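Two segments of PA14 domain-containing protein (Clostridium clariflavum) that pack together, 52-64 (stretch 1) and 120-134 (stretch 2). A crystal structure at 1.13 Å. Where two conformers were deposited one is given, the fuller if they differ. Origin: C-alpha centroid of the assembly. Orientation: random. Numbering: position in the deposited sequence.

Stretch 1, residues 52-64: KIRPLYSEEYTFY
Stretch 2 (120-134) KLEWSSASTVRSIVP

What does the start of stretch 1 offer to stretch 2? Lys 52 and Ile 53 close a strand with extended backbone (Ile 53 phi/psi -125/139), and Ile 53, chi1 t and chi2 t, points toward stretch 2. Its CD1 lies 3.7 Å from CZ3 of Trp 123 and 3.9 Å from CG1 of Val 133, a greasy contact buried in the protein. The chain then leaves the strand; O of Arg 54 approaches the indole edge, 3.9 Å from CH2 of Trp 123, and Pro 55 (-76/155) sets its CB 4.3 Å from CZ3 of Trp 123. Trp 123 adopts chi1 p (64°) with chi2 near 1°.

How does the loop meet the turn of stretch 2? Tyr 57 (-126/154, chi1 m, chi2 -77°) points toward the turn, and CB of Ser 127 sits 3.5 Å from its ring centroid, almost exactly on the ring normal, a CH-pi contact. OG1 of Thr 128 lies at the ring edge, 3.3 Å from CD2 of Tyr 57. The chain re-enters a strand at Glu 59 (-150/161; chi1 m, chi2 t, chi3 -10°), whose carboxylate accepts three hydrogen bonds from the turn: OE1 from OG of Ser 125 (chi1 p) at 2.7 Å and from N of Ser 127 at 2.9 Å, and OE2 from OG of Ser 127 at 2.6 Å. These bonds fasten a turn in which Ala 126 (-53/-40) and Ser 127 (-103/-3) leave the extended conformation. A water joins the backbones here, donating to O of Glu 60 at 2.7 Å and accepting from N of Ala 126 at 2.9 Å.

How do the two strands pair, and which side chains line their faces? Strand 59-64 and the strand that includes residues 120-124 run antiparallel, their directions 159° apart, all extended (Phe 63 -105/135, Trp 123 -141/160). Tyr 61 (chi1 m, chi2 78°) meets the indole of Trp 123 obliquely, centroids 5.1 Å apart and planes at 40°; its ring also receives CB of Ser 125 over a face, 3.8 Å from the centroid. Thr 62 (chi1 m) pairs with Ser 124 (chi1 p), CA to CA 5.3 Å: N of Thr 62 to O of Ser 124 is 2.8 Å, N of Ser 124 to O of Thr 62 2.9 Å. Phe 63 (chi1 m, chi2 87°) faces Trp 123 in a non-hydrogen-bonded pair, CA to CA 4.5 Å, and both side chains share the other face, CE2 of Phe 63 3.9 Å from CE3 of Trp 123.

What does Tyr 64 add? It pairs with Glu 122 (chi1 m, chi2 t), CA to CA 5.0 Å; N of Tyr 64 to O of Glu 122 and N of Glu 122 to O of Tyr 64 are each 2.9 Å. On the face of Thr 62 and Ser 124, Tyr 64 (chi1 m, chi2 80°) places OH 2.7 Å from OG of Ser 124 in a hydrogen bond, while the extended Arg 130 lays its guanidinium flat on the ring, CZ 3.8 Å from the centroid, a cation-pi stack. NH2 of Arg 130 to OE1 of Glu 122 and NE of Arg 130 to OE2 of Glu 122, both 2.9 Å, form a salt bridge that meets the carboxylate side on.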

ATOM      1  N   LYS A  52      10.108 -15.028  12.986  1.00 10.65           N
ATOM      2  CA  LYS A  52      10.162 -15.546  14.359  1.00 10.93           C
ATOM      3  C   LYS A  52      11.175 -14.774  15.169  1.00 10.40           C
ATOM      4  O   LYS A  52      12.130 -14.226  14.605  1.00 11.19           O
ATOM      5  CB  LYS A  52      10.559 -17.004  14.372  1.00 12.62           C
ATOM      6  CG  LYS A  52       9.721 -17.892  13.500  1.00 14.83           C
ATOM      7  CD  LYS A  52       8.376 -18.201  14.092  1.00 17.82           C
ATOM      8  CE  LYS A  52       7.767 -19.436  13.382  1.00 19.67           C
ATOM      9  NZ  LYS A  52       6.441 -19.777  13.926  1.00 20.55           N
ATOM     10  N   ILE A  53      10.924 -14.740  16.469  1.00 10.13           N
ATOM     11  CA  ILE A  53      11.826 -14.115  17.449  1.00 10.98           C
ATOM     12  C   ILE A  53      12.166 -15.133  18.533  1.00 11.53           C
ATOM     13  O   ILE A  53      11.288 -15.878  18.967  1.00 12.08           O
ATOM     14  CB  ILE A  53      11.230 -12.812  18.028  1.00 10.85           C
ATOM     15  CG1 ILE A  53      12.219 -12.098  18.937  1.00 11.39           C
ATOM     16  CG2 ILE A  53       9.937 -13.062  18.744  1.00 10.66           C
ATOM     17  CD1 ILE A  53      11.773 -10.695  19.303  1.00 11.48           C
ATOM     18  N   ARG A  54      13.446 -15.137  18.929  1.00 11.42           N
ATOM     19  CA  ARG A  54      13.984 -16.097  19.905  0.50 13.04           C
ATOM     20  C   ARG A  54      14.588 -15.346  21.083  1.00 13.73           C
ATOM     21  O   ARG A  54      15.709 -14.864  20.973  1.00 15.68           O
ATOM     22  CB  ARG A  54      15.077 -16.968  19.271  0.50 14.32           C
ATOM     23  CG  ARG A  54      15.769 -17.900  20.262  0.50 14.76           C
ATOM     24  CD  ARG A  54      16.819 -18.753  19.584  0.50 17.32           C
ATOM     25  NE  ARG A  54      17.919 -17.979  19.032  0.50 19.27           N
ATOM     26  CZ  ARG A  54      18.599 -17.039  19.678  0.50 18.33           C
ATOM     27  NH1 ARG A  54      18.223 -16.619  20.891  0.50 15.89           N
ATOM     28  NH2 ARG A  54      19.609 -16.444  19.061  0.50 17.06           N
ATOM     29  N   PRO A  55      13.888 -15.264  22.223  1.00 12.74           N
ATOM     30  CA  PRO A  55      14.499 -14.630  23.382  1.00 13.74           C
ATOM     31  C   PRO A  55      15.525 -15.540  24.040  1.00 13.80           C
ATOM     32  O   PRO A  55      15.424 -16.760  23.946  1.00 15.70           O
ATOM     33  CB  PRO A  55      13.330 -14.437  24.340  1.00 14.49           C
ATOM     34  CG  PRO A  55      12.394 -15.545  23.974  1.00 15.98           C
ATOM     35  CD  PRO A  55      12.524 -15.729  22.496  1.00 14.77           C
ATOM     36  N   LEU A  56      16.466 -14.923  24.734  1.00 13.74           N
ATOM     37  CA  LEU A  56      17.512 -15.661  25.405  1.00 14.75           C
ATOM     38  C   LEU A  56      17.070 -16.133  26.793  1.00 15.50           C
ATOM     39  O   LEU A  56      17.677 -17.071  27.312  1.00 19.65           O
ATOM     40  CB  LEU A  56      18.798 -14.811  25.547  1.00 16.70           C
ATOM     41  CG  LEU A  56      19.755 -14.754  24.362  1.00 21.11           C
ATOM     42  CD1 LEU A  56      19.098 -14.158  23.141  1.00 23.73           C
ATOM     43  CD2 LEU A  56      21.017 -13.990  24.710  1.00 24.72           C
ATOM     44  N   TYR A  57      16.108 -15.470  27.433  1.00 15.18           N
ATOM     45  CA  TYR A  57      15.746 -15.716  28.833  1.00 15.83           C
ATOM     46  C   TYR A  57      14.272 -16.011  29.022  1.00 15.39           C
ATOM     47  O   TYR A  57      13.438 -15.581  28.202  1.00 15.92           O
ATOM     48  CB  TYR A  57      16.135 -14.507  29.694  1.00 16.31           C
ATOM     49  CG  TYR A  57      17.580 -14.048  29.463  1.00 17.25           C
ATOM     50  CD1 TYR A  57      18.642 -14.739  30.003  1.00 20.21           C
ATOM     51  CD2 TYR A  57      17.860 -12.914  28.682  1.00 19.32           C
ATOM     52  CE1 TYR A  57      19.960 -14.332  29.780  1.00 21.14           C
ATOM     53  CE2 TYR A  57      19.162 -12.496  28.448  1.00 19.78           C
ATOM     54  CZ  TYR A  57      20.205 -13.195  28.992  1.00 22.29           C
ATOM     55  OH  TYR A  57      21.499 -12.778  28.779  1.00 28.62           O
ATOM     56  N   SER A  58      13.955 -16.754  30.093  1.00 15.71           N
ATOM     57  CA  SER A  58      12.579 -16.988  30.568  1.00 14.92           C
ATOM     58  C   SER A  58      12.142 -15.874  31.517  1.00 15.32           C
ATOM     59  O   SER A  58      12.281 -15.952  32.729  1.00 17.05           O
ATOM     60  CB  SER A  58      12.418 -18.384  31.188  1.00 15.59           C
ATOM     61  OG  SER A  58      12.689 -19.365  30.209  1.00 17.69           O
ATOM     62  N   GLU A  59      11.705 -14.766  30.905  1.00 14.70           N
ATOM     63  CA  GLU A  59      11.488 -13.507  31.602  1.00 14.16           C
ATOM     64  C   GLU A  59      10.366 -12.728  30.930  1.00 13.90           C
ATOM     65  O   GLU A  59       9.988 -13.011  29.775  1.00 15.12           O
ATOM     66  CB  GLU A  59      12.797 -12.664  31.591  1.00 13.74           C
ATOM     67  CG  GLU A  59      13.894 -13.264  32.446  1.00 15.28           C
ATOM     68  CD  GLU A  59      15.198 -12.482  32.477  1.00 15.12           C
ATOM     69  OE1 GLU A  59      15.365 -11.528  31.691  1.00 16.62           O
ATOM     70  OE2 GLU A  59      16.082 -12.876  33.282  1.00 17.65           O
ATOM     71  N   GLU A  60       9.810 -11.776  31.679  1.00 13.63           N
ATOM     72  CA  GLU A  60       8.913 -10.760  31.100  1.00 13.63           C
ATOM     73  C   GLU A  60       9.751  -9.799  30.264  1.00 13.64           C
ATOM     74  O   GLU A  60      10.595  -9.061  30.795  1.00 14.00           O
ATOM     75  CB  GLU A  60       8.131  -9.997  32.161  1.00 13.96           C
ATOM     76  CG  GLU A  60       7.055  -9.144  31.532  1.00 15.38           C
ATOM     77  CD  GLU A  60       6.187  -8.418  32.522  1.00 16.27           C
ATOM     78  OE1 GLU A  60       6.746  -7.797  33.453  1.00 21.54           O
ATOM     79  OE2 GLU A  60       4.946  -8.401  32.329  1.00 21.44           O
ATOM     80  N   TYR A  61       9.443  -9.763  28.963  1.00 12.77           N
ATOM     81  CA  TYR A  61      10.087  -8.828  28.030  1.00 11.77           C
ATOM     82  C   TYR A  61       9.237  -7.603  27.844  1.00 11.28           C
ATOM     83  O   TYR A  61       7.999  -7.674  27.836  1.00 12.44           O
ATOM     84  CB  TYR A  61      10.323  -9.504  26.678  1.00 12.17           C
ATOM     85  CG  TYR A  61      11.587 -10.321  26.660  1.00 12.33           C
ATOM     86  CD1 TYR A  61      11.631 -11.589  27.247  1.00 13.51           C
ATOM     87  CD2 TYR A  61      12.756  -9.821  26.116  1.00 12.17           C
ATOM     88  CE1 TYR A  61      12.794 -12.327  27.265  1.00 13.90           C
ATOM     89  CE2 TYR A  61      13.930 -10.572  26.134  1.00 12.76           C
ATOM     90  CZ  TYR A  61      13.946 -11.831  26.701  1.00 13.34           C
ATOM     91  OH  TYR A  61      15.083 -12.615  26.723  1.00 14.54           O
ATOM     92  N   THR A  62       9.914  -6.459  27.740  1.00 10.88           N
ATOM     93  CA  THR A  62       9.302  -5.224  27.263  1.00 10.17           C
ATOM     94  C   THR A  62       9.788  -4.947  25.863  1.00 10.15           C
ATOM     95  O   THR A  62      10.994  -5.066  25.606  1.00 11.24           O
ATOM     96  CB  THR A  62       9.661  -4.034  28.163  1.00 11.14           C
ATOM     97  OG1 THR A  62       9.233  -4.325  29.496  1.00 13.14           O
ATOM     98  CG2 THR A  62       8.970  -2.761  27.704  1.00 11.63           C
ATOM     99  N   PHE A  63       8.846  -4.661  24.952  1.00  9.80           N
ATOM    100  CA  PHE A  63       9.156  -4.203  23.607  1.00  9.24           C
ATOM    101  C   PHE A  63       8.866  -2.719  23.514  1.00  9.50           C
ATOM    102  O   PHE A  63       7.812  -2.276  24.023  1.00 10.23           O
ATOM    103  CB  PHE A  63       8.353  -4.996  22.554  1.00  9.06           C
ATOM    104  CG  PHE A  63       8.819  -6.436  22.468  1.00  9.58           C
ATOM    105  CD1 PHE A  63       8.294  -7.422  23.313  1.00  9.90           C
ATOM    106  CD2 PHE A  63       9.819  -6.797  21.606  1.00 10.10           C
ATOM    107  CE1 PHE A  63       8.791  -8.708  23.290  1.00 10.09           C
ATOM    108  CE2 PHE A  63      10.285  -8.076  21.553  1.00 11.03           C
ATOM    109  CZ  PHE A  63       9.771  -9.048  22.376  1.00 11.32           C
ATOM    110  N   TYR A  64       9.789  -1.976  22.918  1.00  8.98           N
ATOM    111  CA  TYR A  64       9.671  -0.546  22.772  1.00  8.90           C
ATOM    112  C   TYR A  64       9.627  -0.227  21.285  1.00  8.41           C
ATOM    113  O   TYR A  64      10.476  -0.716  20.522  1.00 10.35           O
ATOM    114  CB  TYR A  64      10.878   0.195  23.369  1.00  9.69           C
ATOM    115  CG  TYR A  64      11.247  -0.207  24.773  1.00 10.96           C
ATOM    116  CD1 TYR A  64      11.972  -1.357  25.024  1.00 11.48           C
ATOM    117  CD2 TYR A  64      10.907   0.584  25.852  1.00 12.30           C
ATOM    118  CE1 TYR A  64      12.359  -1.715  26.311  1.00 11.61           C
ATOM    119  CE2 TYR A  64      11.294   0.240  27.157  1.00 12.54           C
ATOM    120  CZ  TYR A  64      11.964  -0.921  27.371  1.00 12.40           C
ATOM    121  OH  TYR A  64      12.327  -1.235  28.667  1.00 14.34           O
ATOM    122  N   LYS A 120      11.625   1.872  14.931  1.00  7.72           N
ATOM    123  CA  LYS A 120      12.707   1.187  15.631  1.00  8.82           C
ATOM    124  C   LYS A 120      12.128   0.293  16.704  1.00  8.98           C
ATOM    125  O   LYS A 120      11.348   0.775  17.537  1.00 10.79           O
ATOM    126  CB  LYS A 120      13.629   2.242  16.304  1.00 11.74           C
ATOM    127  CG  LYS A 120      14.868   1.757  16.988  1.00 16.34           C
ATOM    128  CD  LYS A 120      15.756   2.943  17.412  1.00 19.88           C
ATOM    129  CE  LYS A 120      16.750   2.681  18.525  1.00 21.46           C
ATOM    130  NZ  LYS A 120      17.723   3.790  18.546  1.00 21.80           N
ATOM    131  N   LEU A 121      12.524  -0.985  16.696  1.00  8.60           N
ATOM    132  CA  LEU A 121      12.065  -1.992  17.687  1.00  8.86           C
ATOM    133  C   LEU A 121      13.203  -2.388  18.622  1.00  8.78           C
ATOM    134  O   LEU A 121      14.224  -2.943  18.170  1.00  9.44           O
ATOM    135  CB  LEU A 121      11.552  -3.246  16.964  1.00  9.46           C
ATOM    136  CG  LEU A 121      11.053  -4.350  17.880  1.00 10.63           C
ATOM    137  CD1 LEU A 121       9.792  -3.950  18.611  1.00 11.89           C
ATOM    138  CD2 LEU A 121      10.889  -5.616  17.061  1.00 12.35           C
ATOM    139  N   GLU A 122      12.974  -2.113  19.899  1.00  8.90           N
ATOM    140  CA  GLU A 122      13.900  -2.487  20.975  1.00  9.31           C
ATOM    141  C   GLU A 122      13.226  -3.459  21.901  1.00  9.57           C
ATOM    142  O   GLU A 122      11.985  -3.592  21.941  1.00  9.66           O
ATOM    143  CB  GLU A 122      14.344  -1.233  21.772  1.00  9.63           C
ATOM    144  CG  GLU A 122      15.130  -0.226  20.950  1.00 10.77           C
ATOM    145  CD  GLU A 122      15.279   1.043  21.728  1.00 11.61           C
ATOM    146  OE1 GLU A 122      14.383   1.892  21.629  1.00 14.77           O
ATOM    147  OE2 GLU A 122      16.221   1.136  22.552  1.00 12.81           O
ATOM    148  N   TRP A 123      14.049  -4.112  22.731  1.00  9.61           N
ATOM    149  CA  TRP A 123      13.548  -4.957  23.817  1.00 10.39           C
ATOM    150  C   TRP A 123      14.408  -4.784  25.067  1.00 10.69           C
ATOM    151  O   TRP A 123      15.532  -4.302  25.017  1.00 10.76           O
ATOM    152  CB  TRP A 123      13.412  -6.445  23.417  1.00 10.30           C
ATOM    153  CG  TRP A 123      14.667  -7.195  23.073  1.00 10.20           C
ATOM    154  CD1 TRP A 123      15.968  -6.737  23.085  1.00 10.36           C
ATOM    155  CD2 TRP A 123      14.727  -8.569  22.734  1.00 11.74           C
ATOM    156  NE1 TRP A 123      16.809  -7.746  22.702  1.00 11.88           N
ATOM    157  CE2 TRP A 123      16.071  -8.886  22.486  1.00 11.73           C
ATOM    158  CE3 TRP A 123      13.763  -9.546  22.559  1.00 11.32           C
ATOM    159  CZ2 TRP A 123      16.468 -10.163  22.093  1.00 12.38           C
ATOM    160  CZ3 TRP A 123      14.154 -10.815  22.180  1.00 12.76           C
ATOM    161  CH2 TRP A 123      15.485 -11.108  21.929  1.00 13.06           C
ATOM    162  N   SER A 124      13.826  -5.163  26.204  1.00 10.88           N
ATOM    163  CA  SER A 124      14.572  -5.322  27.446  1.00 11.66           C
ATOM    164  C   SER A 124      13.884  -6.422  28.273  1.00 11.26           C
ATOM    165  O   SER A 124      12.721  -6.790  28.070  1.00 12.61           O
ATOM    166  CB  SER A 124      14.626  -4.026  28.243  1.00 12.53           C
ATOM    167  OG  SER A 124      13.366  -3.683  28.784  1.00 12.82           O
ATOM    168  N   SER A 125      14.635  -6.920  29.239  1.00 12.68           N
ATOM    169  CA  SER A 125      14.103  -7.799  30.281  1.00 12.90           C
ATOM    170  C   SER A 125      15.037  -7.690  31.473  1.00 13.48           C
ATOM    171  O   SER A 125      16.046  -6.973  31.411  1.00 15.36           O
ATOM    172  CB  SER A 125      14.011  -9.221  29.758  1.00 13.97           C
ATOM    173  OG  SER A 125      15.272  -9.866  29.610  1.00 14.26           O
ATOM    174  N   ALA A 126      14.779  -8.435  32.533  1.00 14.06           N
ATOM    175  CA  ALA A 126      15.687  -8.393  33.696  1.00 15.12           C
ATOM    176  C   ALA A 126      17.118  -8.651  33.308  1.00 13.82           C
ATOM    177  O   ALA A 126      18.036  -7.945  33.807  1.00 17.30           O
ATOM    178  CB  ALA A 126      15.230  -9.372  34.737  1.00 14.81           C
ATOM    179  N   SER A 127      17.349  -9.591  32.403  1.00 14.29           N
ATOM    180  CA  SER A 127      18.698  -9.953  31.972  1.00 15.84           C
ATOM    181  C   SER A 127      19.115  -9.398  30.611  1.00 15.04           C
ATOM    182  O   SER A 127      20.231  -9.643  30.152  1.00 17.91           O
ATOM    183  CB  SER A 127      18.825 -11.477  31.945  1.00 15.93           C
ATOM    184  OG  SER A 127      18.513 -12.029  33.222  1.00 17.15           O
ATOM    185  N   THR A 128      18.200  -8.696  29.929  1.00 15.03           N
ATOM    186  CA  THR A 128      18.467  -8.110  28.608  1.00 14.75           C
ATOM    187  C   THR A 128      18.524  -6.602  28.736  1.00 14.39           C
ATOM    188  O   THR A 128      17.475  -5.945  28.932  1.00 14.93           O
ATOM    189  CB  THR A 128      17.368  -8.466  27.600  1.00 14.47           C
ATOM    190  OG1 THR A 128      17.180  -9.882  27.593  1.00 16.18           O
ATOM    191  CG2 THR A 128      17.720  -7.985  26.186  1.00 15.79           C
ATOM    192  N   VAL A 129      19.725  -6.024  28.637  1.00 14.22           N
ATOM    193  CA  VAL A 129      19.847  -4.583  28.628  1.00 14.57           C
ATOM    194  C   VAL A 129      19.111  -4.043  27.389  1.00 12.94           C
ATOM    195  O   VAL A 129      19.203  -4.608  26.297  1.00 13.44           O
ATOM    196  CB  VAL A 129      21.335  -4.176  28.626  1.00 17.59           C
ATOM    197  CG1 VAL A 129      21.491  -2.672  28.463  1.00 19.74           C
ATOM    198  CG2 VAL A 129      22.021  -4.659  29.912  1.00 20.86           C
ATOM    199  N   ARG A 130      18.415  -2.945  27.582  1.00 13.17           N
ATOM    200  CA  ARG A 130      17.620  -2.378  26.494  1.00 11.90           C
ATOM    201  C   ARG A 130      18.480  -2.179  25.269  1.00 12.16           C
ATOM    202  O   ARG A 130      19.560  -1.593  25.310  1.00 13.53           O
ATOM    203  CB  ARG A 130      17.028  -1.088  26.888  1.00 11.75           C
ATOM    204  CG  ARG A 130      16.244  -0.413  25.773  1.00 12.61           C
ATOM    205  CD  ARG A 130      15.495   0.786  26.254  1.00 13.34           C
ATOM    206  NE  ARG A 130      14.860   1.483  25.132  1.00 14.12           N
ATOM    207  CZ  ARG A 130      13.918   2.401  25.246  1.00 13.98           C
ATOM    208  NH1 ARG A 130      13.475   2.802  26.426  1.00 15.43           N
ATOM    209  NH2 ARG A 130      13.418   2.954  24.165  1.00 15.84           N
ATOM    210  N   SER A 131      17.975  -2.668  24.147  1.00 11.61           N
ATOM    211  CA  SER A 131      18.726  -2.670  22.894  1.00 12.19           C
ATOM    212  C   SER A 131      17.777  -2.877  21.734  1.00 11.64           C
ATOM    213  O   SER A 131      16.693  -3.434  21.902  1.00 10.74           O
ATOM    214  CB  SER A 131      19.749  -3.824  22.887  1.00 14.66           C
ATOM    215  OG  SER A 131      19.116  -5.082  22.989  1.00 21.35           O
ATOM    216  N   ILE A 132      18.212  -2.502  20.537  1.00 11.59           N
ATOM    217  CA  ILE A 132      17.555  -2.930  19.325  1.00 11.12           C
ATOM    218  C   ILE A 132      17.470  -4.453  19.371  1.00 10.92           C
ATOM    219  O   ILE A 132      18.421  -5.147  19.714  1.00 12.52           O
ATOM    220  CB  ILE A 132      18.341  -2.445  18.089  1.00 12.44           C
ATOM    221  CG1 ILE A 132      18.254  -0.919  17.997  1.00 15.63           C
ATOM    222  CG2 ILE A 132      17.822  -3.113  16.805  1.00 12.90           C
ATOM    223  CD1 ILE A 132      16.870  -0.451  17.626  1.00 20.41           C
ATOM    224  N   VAL A 133      16.329  -5.012  18.966  1.00  9.97           N
ATOM    225  CA  VAL A 133      16.216  -6.470  18.912  1.00 10.56           C
ATOM    226  C   VAL A 133      17.206  -6.944  17.847  1.00 10.48           C
ATOM    227  O   VAL A 133      17.132  -6.501  16.701  1.00 11.43           O
ATOM    228  CB  VAL A 133      14.801  -6.952  18.578  1.00 11.01           C
ATOM    229  CG1 VAL A 133      14.823  -8.468  18.549  1.00 10.92           C
ATOM    230  CG2 VAL A 133      13.818  -6.473  19.621  1.00 10.75           C
ATOM    231  N   PRO A 134      18.177  -7.789  18.232  1.00 11.30           N
ATOM    232  CA  PRO A 134      19.301  -8.043  17.318  1.00 11.79           C
ATOM    233  C   PRO A 134      19.041  -9.111  16.267  1.00 10.77           C
ATOM    234  O   PRO A 134      18.176 -10.002  16.445  1.00 11.61           O
ATOM    235  CB  PRO A 134      20.400  -8.510  18.246  1.00 12.76           C
ATOM    236  CG  PRO A 134      19.671  -9.158  19.377  1.00 12.94           C
ATOM    237  CD  PRO A 134      18.404  -8.373  19.568  1.00 12.23           C
TER
HETATM  238  O   HOH W   1      22.478 -10.601  31.327  1.00 32.94           O
HETATM  239  O   HOH W   2      12.067  -9.308  33.061  1.00 15.84           O